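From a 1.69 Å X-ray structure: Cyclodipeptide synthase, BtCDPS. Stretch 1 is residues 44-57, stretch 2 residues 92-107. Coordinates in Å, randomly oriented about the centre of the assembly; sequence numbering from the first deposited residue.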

# COMPACT_ATOMS: atom_id res chain seq x y z
N TYR A 44 7.32 9.65 11.34
CA TYR A 44 7.63 9.04 10.05
C TYR A 44 6.66 9.49 8.97
O TYR A 44 7.07 9.77 7.83
CB TYR A 44 7.61 7.52 10.18
CG TYR A 44 8.01 6.79 8.91
CD1 TYR A 44 9.32 6.83 8.44
CD2 TYR A 44 7.08 6.06 8.18
CE1 TYR A 44 9.69 6.17 7.28
CE2 TYR A 44 7.44 5.38 7.02
CZ TYR A 44 8.75 5.44 6.57
OH TYR A 44 9.13 4.79 5.42
N ILE A 45 5.37 9.57 9.30
CA ILE A 45 4.40 10.05 8.32
C ILE A 45 4.75 11.48 7.89
O ILE A 45 4.70 11.82 6.70
CB ILE A 45 2.97 9.93 8.90
CG1 ILE A 45 2.52 8.47 8.86
CG2 ILE A 45 2.00 10.82 8.13
CD1 ILE A 45 1.26 8.17 9.67
N HIS A 46 5.17 12.32 8.84
CA HIS A 46 5.62 13.66 8.48
C HIS A 46 6.84 13.61 7.57
O HIS A 46 6.93 14.37 6.59
CB HIS A 46 5.91 14.48 9.73
CG HIS A 46 4.70 15.18 10.28
ND1 HIS A 46 4.44 16.51 10.04
CD2 HIS A 46 3.66 14.72 11.03
CE1 HIS A 46 3.30 16.85 10.63
NE2 HIS A 46 2.81 15.78 11.23
N GLN A 47 7.79 12.72 7.86
CA GLN A 47 8.97 12.60 7.01
C GLN A 47 8.57 12.21 5.59
O GLN A 47 9.07 12.78 4.62
CB GLN A 47 9.94 11.59 7.59
CG GLN A 47 10.65 12.06 8.84
CD GLN A 47 11.88 11.23 9.11
OE1 GLN A 47 11.82 10.00 9.11
NE2 GLN A 47 13.02 11.89 9.33
N LEU A 48 7.67 11.23 5.46
CA LEU A 48 7.23 10.80 4.13
C LEU A 48 6.64 11.96 3.35
O LEU A 48 6.96 12.17 2.17
CB LEU A 48 6.19 9.68 4.25
CG LEU A 48 6.62 8.30 4.76
CD1 LEU A 48 5.38 7.44 4.92
CD2 LEU A 48 7.60 7.67 3.78
N ILE A 49 5.77 12.73 4.00
CA ILE A 49 5.05 13.79 3.31
C ILE A 49 5.94 15.00 3.08
O ILE A 49 5.87 15.63 2.02
CB ILE A 49 3.77 14.13 4.10
CG1 ILE A 49 2.77 12.97 4.00
CG2 ILE A 49 3.14 15.41 3.58
CD1 ILE A 49 1.64 13.04 4.99
N ASP A 50 6.81 15.33 4.04
CA ASP A 50 7.76 16.42 3.83
C ASP A 50 8.66 16.15 2.63
O ASP A 50 8.84 17.00 1.76
CB ASP A 50 8.61 16.64 5.08
CG ASP A 50 7.81 17.22 6.23
OD1 ASP A 50 6.74 17.80 5.97
OD2 ASP A 50 8.27 17.10 7.38
N TRP A 51 9.25 14.95 2.58
CA TRP A 51 10.08 14.57 1.45
C TRP A 51 9.28 14.55 0.15
O TRP A 51 9.75 15.03 -0.88
CB TRP A 51 10.73 13.21 1.71
CG TRP A 51 11.54 12.66 0.56
CD1 TRP A 51 12.83 12.96 0.24
CD2 TRP A 51 11.10 11.69 -0.40
NE1 TRP A 51 13.22 12.25 -0.87
CE2 TRP A 51 12.17 11.46 -1.28
CE3 TRP A 51 9.90 10.99 -0.59
CZ2 TRP A 51 12.09 10.57 -2.35
CZ3 TRP A 51 9.81 10.11 -1.66
CH2 TRP A 51 10.90 9.90 -2.52
N SER A 52 8.07 13.97 0.19
CA SER A 52 7.27 13.90 -1.03
C SER A 52 6.91 15.28 -1.53
O SER A 52 6.93 15.54 -2.74
CB SER A 52 5.99 13.10 -0.77
OG SER A 52 6.28 11.73 -0.59
N SER A 53 6.55 16.18 -0.61
CA SER A 53 6.14 17.53 -0.98
C SER A 53 7.28 18.30 -1.63
O SER A 53 7.04 19.19 -2.45
CB SER A 53 5.63 18.28 0.25
OG SER A 53 4.49 17.66 0.81
N LYS A 54 8.53 17.98 -1.26
CA LYS A 54 9.66 18.67 -1.87
C LYS A 54 9.99 18.12 -3.25
O LYS A 54 10.49 18.86 -4.10
CB LYS A 54 10.90 18.56 -0.97
CG LYS A 54 11.12 19.78 -0.10
CD LYS A 54 9.86 20.16 0.67
CE LYS A 54 10.09 21.42 1.50
NZ LYS A 54 11.48 21.42 2.06
N ASN A 55 9.68 16.85 -3.49
CA ASN A 55 10.15 16.17 -4.69
C ASN A 55 9.11 16.06 -5.79
O ASN A 55 9.47 16.14 -6.97
CB ASN A 55 10.64 14.77 -4.32
CG ASN A 55 12.06 14.77 -3.77
OD1 ASN A 55 13.03 14.74 -4.53
ND2 ASN A 55 12.19 14.80 -2.45
N PHE A 56 7.83 15.89 -5.45
CA PHE A 56 6.84 15.51 -6.44
C PHE A 56 5.85 16.63 -6.73
O PHE A 56 5.52 17.44 -5.85
CB PHE A 56 6.07 14.27 -5.98
CG PHE A 56 6.89 13.02 -6.03
CD1 PHE A 56 7.71 12.67 -4.97
CD2 PHE A 56 6.87 12.22 -7.16
CE1 PHE A 56 8.48 11.52 -5.02
CE2 PHE A 56 7.64 11.08 -7.22
CZ PHE A 56 8.45 10.72 -6.14
N LYS A 57 5.35 16.65 -7.97
CA LYS A 57 4.33 17.63 -8.35
C LYS A 57 3.03 17.41 -7.58
O LYS A 57 2.38 18.37 -7.15
CB LYS A 57 4.08 17.57 -9.85
CG LYS A 57 5.28 17.96 -10.69
CD LYS A 57 4.93 17.95 -12.17
CE LYS A 57 6.17 17.86 -13.04
NZ LYS A 57 5.82 17.96 -14.48
N ARG A 92 -6.21 7.96 13.15
CA ARG A 92 -4.86 8.39 13.51
C ARG A 92 -4.03 8.69 12.27
O ARG A 92 -3.37 9.73 12.18
CB ARG A 92 -4.18 7.33 14.38
CG ARG A 92 -2.81 7.74 14.91
CD ARG A 92 -2.16 6.67 15.79
NE ARG A 92 -1.89 5.43 15.07
CZ ARG A 92 -0.75 5.14 14.44
NH1 ARG A 92 0.27 6.01 14.43
NH2 ARG A 92 -0.61 3.98 13.81
N HIS A 93 -4.05 7.78 11.29
CA HIS A 93 -3.29 8.01 10.06
C HIS A 93 -3.76 9.26 9.34
O HIS A 93 -2.95 10.04 8.83
CB HIS A 93 -3.40 6.79 9.14
CG HIS A 93 -2.60 5.61 9.59
ND1 HIS A 93 -2.80 4.34 9.07
CD2 HIS A 93 -1.62 5.49 10.51
CE1 HIS A 93 -1.96 3.50 9.65
NE2 HIS A 93 -1.24 4.17 10.53
N PHE A 94 -5.08 9.46 9.28
CA PHE A 94 -5.61 10.65 8.61
C PHE A 94 -5.15 11.92 9.32
O PHE A 94 -4.71 12.87 8.66
CB PHE A 94 -7.13 10.58 8.54
CG PHE A 94 -7.74 11.64 7.66
CD1 PHE A 94 -7.91 12.94 8.13
CD2 PHE A 94 -8.14 11.35 6.37
CE1 PHE A 94 -8.46 13.93 7.31
CE2 PHE A 94 -8.70 12.33 5.55
CZ PHE A 94 -8.86 13.61 6.02
N ARG A 95 -5.25 11.95 10.64
CA ARG A 95 -4.85 13.15 11.39
C ARG A 95 -3.41 13.53 11.09
O ARG A 95 -3.13 14.67 10.70
CB ARG A 95 -5.04 12.92 12.89
CG ARG A 95 -4.64 14.12 13.76
CD ARG A 95 -4.67 13.78 15.25
NE ARG A 95 -5.58 12.67 15.53
CZ ARG A 95 -5.24 11.56 16.18
NH1 ARG A 95 -4.00 11.41 16.63
NH2 ARG A 95 -6.14 10.60 16.37
N PHE A 96 -2.48 12.59 11.27
CA PHE A 96 -1.07 12.89 11.06
C PHE A 96 -0.79 13.25 9.61
O PHE A 96 0.03 14.13 9.33
CB PHE A 96 -0.20 11.70 11.47
CG PHE A 96 -0.27 11.38 12.93
CD1 PHE A 96 -0.59 12.36 13.86
CD2 PHE A 96 -0.01 10.09 13.38
CE1 PHE A 96 -0.66 12.05 15.21
CE2 PHE A 96 -0.06 9.79 14.73
CZ PHE A 96 -0.39 10.77 15.65
N SER A 97 -1.44 12.56 8.67
CA SER A 97 -1.24 12.90 7.26
C SER A 97 -1.78 14.29 6.95
O SER A 97 -1.13 15.07 6.24
CB SER A 97 -1.90 11.85 6.37
OG SER A 97 -1.34 10.57 6.62
N GLU A 98 -2.97 14.61 7.44
CA GLU A 98 -3.54 15.93 7.20
C GLU A 98 -2.63 17.03 7.74
O GLU A 98 -2.37 18.02 7.05
CB GLU A 98 -4.93 16.02 7.82
CG GLU A 98 -5.71 17.26 7.43
CD GLU A 98 -5.45 18.43 8.35
OE1 GLU A 98 -5.05 18.20 9.51
OE2 GLU A 98 -5.63 19.59 7.90
N GLU A 99 -2.11 16.85 8.96
CA GLU A 99 -1.15 17.80 9.55
C GLU A 99 -0.02 18.12 8.59
O GLU A 99 0.25 19.28 8.28
CB GLU A 99 -0.55 17.22 10.83
CG GLU A 99 -1.42 17.23 12.04
CD GLU A 99 -0.74 16.55 13.21
OE1 GLU A 99 0.46 16.18 13.07
OE2 GLU A 99 -1.39 16.38 14.27
N ALA A 100 0.68 17.08 8.12
CA ALA A 100 1.89 17.28 7.33
C ALA A 100 1.56 17.85 5.96
O ALA A 100 2.31 18.68 5.43
CB ALA A 100 2.65 15.96 7.22
N LEU A 101 0.47 17.40 5.35
CA LEU A 101 0.06 17.98 4.08
C LEU A 101 -0.24 19.46 4.24
O LEU A 101 0.26 20.30 3.48
CB LEU A 101 -1.14 17.22 3.52
CG LEU A 101 -0.80 15.83 2.97
CD1 LEU A 101 -2.08 15.02 2.75
CD2 LEU A 101 0.01 15.94 1.68
N ARG A 102 -1.03 19.81 5.26
CA ARG A 102 -1.35 21.21 5.51
C ARG A 102 -0.09 22.02 5.78
O ARG A 102 0.07 23.12 5.24
CB ARG A 102 -2.33 21.31 6.67
CG ARG A 102 -2.63 22.74 7.10
CD ARG A 102 -3.91 22.82 7.92
NE ARG A 102 -4.08 21.67 8.81
CZ ARG A 102 -3.50 21.56 10.01
NH1 ARG A 102 -2.71 22.52 10.47
NH2 ARG A 102 -3.71 20.47 10.75
N LYS A 103 0.82 21.48 6.58
CA LYS A 103 2.09 22.15 6.85
C LYS A 103 2.84 22.49 5.56
O LYS A 103 3.49 23.53 5.48
CB LYS A 103 2.96 21.26 7.75
CG LYS A 103 4.31 21.83 8.11
CD LYS A 103 5.09 20.85 8.98
CE LYS A 103 5.64 19.70 8.15
NZ LYS A 103 6.29 18.64 9.00
N ASN A 104 2.74 21.63 4.55
CA ASN A 104 3.42 21.84 3.28
C ASN A 104 2.59 22.61 2.27
O ASN A 104 3.00 22.71 1.11
CB ASN A 104 3.82 20.50 2.67
CG ASN A 104 5.01 19.87 3.36
OD1 ASN A 104 6.15 20.12 2.97
ND2 ASN A 104 4.75 19.04 4.36
N GLY A 105 1.44 23.14 2.66
CA GLY A 105 0.59 23.84 1.71
C GLY A 105 0.01 22.96 0.64
O GLY A 105 -0.26 23.44 -0.46
N ARG A 106 -0.21 21.68 0.94
CA ARG A 106 -0.67 20.69 -0.02
C ARG A 106 -2.15 20.38 0.17
O ARG A 106 -2.66 20.43 1.29
CB ARG A 106 0.13 19.39 0.13
CG ARG A 106 1.58 19.48 -0.29
CD ARG A 106 1.71 19.27 -1.76
NE ARG A 106 3.08 19.37 -2.23
CZ ARG A 106 3.46 19.07 -3.47
NH1 ARG A 106 2.55 18.66 -4.35
NH2 ARG A 106 4.73 19.19 -3.83
N GLU A 107 -2.81 20.01 -0.92
CA GLU A 107 -4.18 19.52 -0.82
C GLU A 107 -4.24 18.28 0.07
O GLU A 107 -3.35 17.44 0.04
CB GLU A 107 -4.72 19.17 -2.21
CG GLU A 107 -4.66 20.30 -3.21
CD GLU A 107 -6.03 20.74 -3.65
OE1 GLU A 107 -6.24 20.92 -4.87
OE2 GLU A 107 -6.91 20.89 -2.76

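Two helices, 44-55 and 92-103, run in broadly the same direction, their axes inclined by 35° and 8.9 Å apart at closest approach. The contact buries 751 Å², summed over both sides, and its rule is simple: a narrow apolar seam, a polar network beside it, and an arginine that closes the C-terminal end.

The seam belongs to I45 and I49, one turn apart and both pointing toward the second helix. I45 CG2 lies 4.1 Å from F96 CB and 3.7 Å from S97 OG. I49 CG2 lies 3.7 Å from both A100 CB and L101 CD2. At A100, where the side chain is a single methyl, the backbones come close: H46 CA and A100 CA are 5.3 Å apart. S97 can sit in this buried setting because its hydroxyl is paid for within its own helix, S97 OG donating to H93 O at 2.8 Å.

H46 is the pivot between seam and network. Its CA-to-CB bond points sideways, but chi1 near -87° brings the imidazole in among F96, E99, A100 and K103. A100 CB packs over one ring face, 3.6 Å from the centroid of the H46 ring, so a methyl group serves as the floor while both nitrogens stay free to bond at the ring edge. H46 NE2 donates to E99 OE1 at 3.0 Å, and H46 ND1 accepts from K103 NZ, also at 3.0 Å. One ring thus uses a donor and an acceptor, and the bonding assigns the proton to NE2.

K103 then links H46 to D50. With chi1 and chi2 both t and a bend at chi3 (p), the chain of K103 reaches across to the first helix, and K103 NZ makes a salt bridge with D50 OD2 at 3.0 Å while still donating to the histidine. The other carboxylate oxygen is also used: N104 ND2 donates to D50 OD1 at 2.8 Å, nearly straight at 170°. That amide spends its second hydrogen at home, N104 ND2 to A100 O at 2.7 Å, so N104 joins the end of its own helix to the neighbouring one.

S53 faces N104, S53 CB lying 3.3 Å from N104 OD1, but its hydroxyl turns back along its helix, S53 OG donating to I49 O at 2.7 Å. A short side chain whose polar atom is satisfied locally suits so close an approach.

Beyond N104, the first residue to leave helical geometry, G105 adopts a positive phi of 67°, a conformation that favours glycine. The chain then reaches R106, whose CB points toward the first stretch. Its guanidinium meets three carbonyls near its own plane: R106 NH2 donates to S53 O at 2.7 Å and to F56 O at 2.8 Å, and R106 NH1 donates to K57 O at 2.8 Å. Where helix 44-55 gives way to F56 and K57, these oxygens accept no backbone hydrogen bond within the stretch. Arginine suits the place because its flat, multiply donating head can serve several acceptors at once, binding backbone rather than side chains.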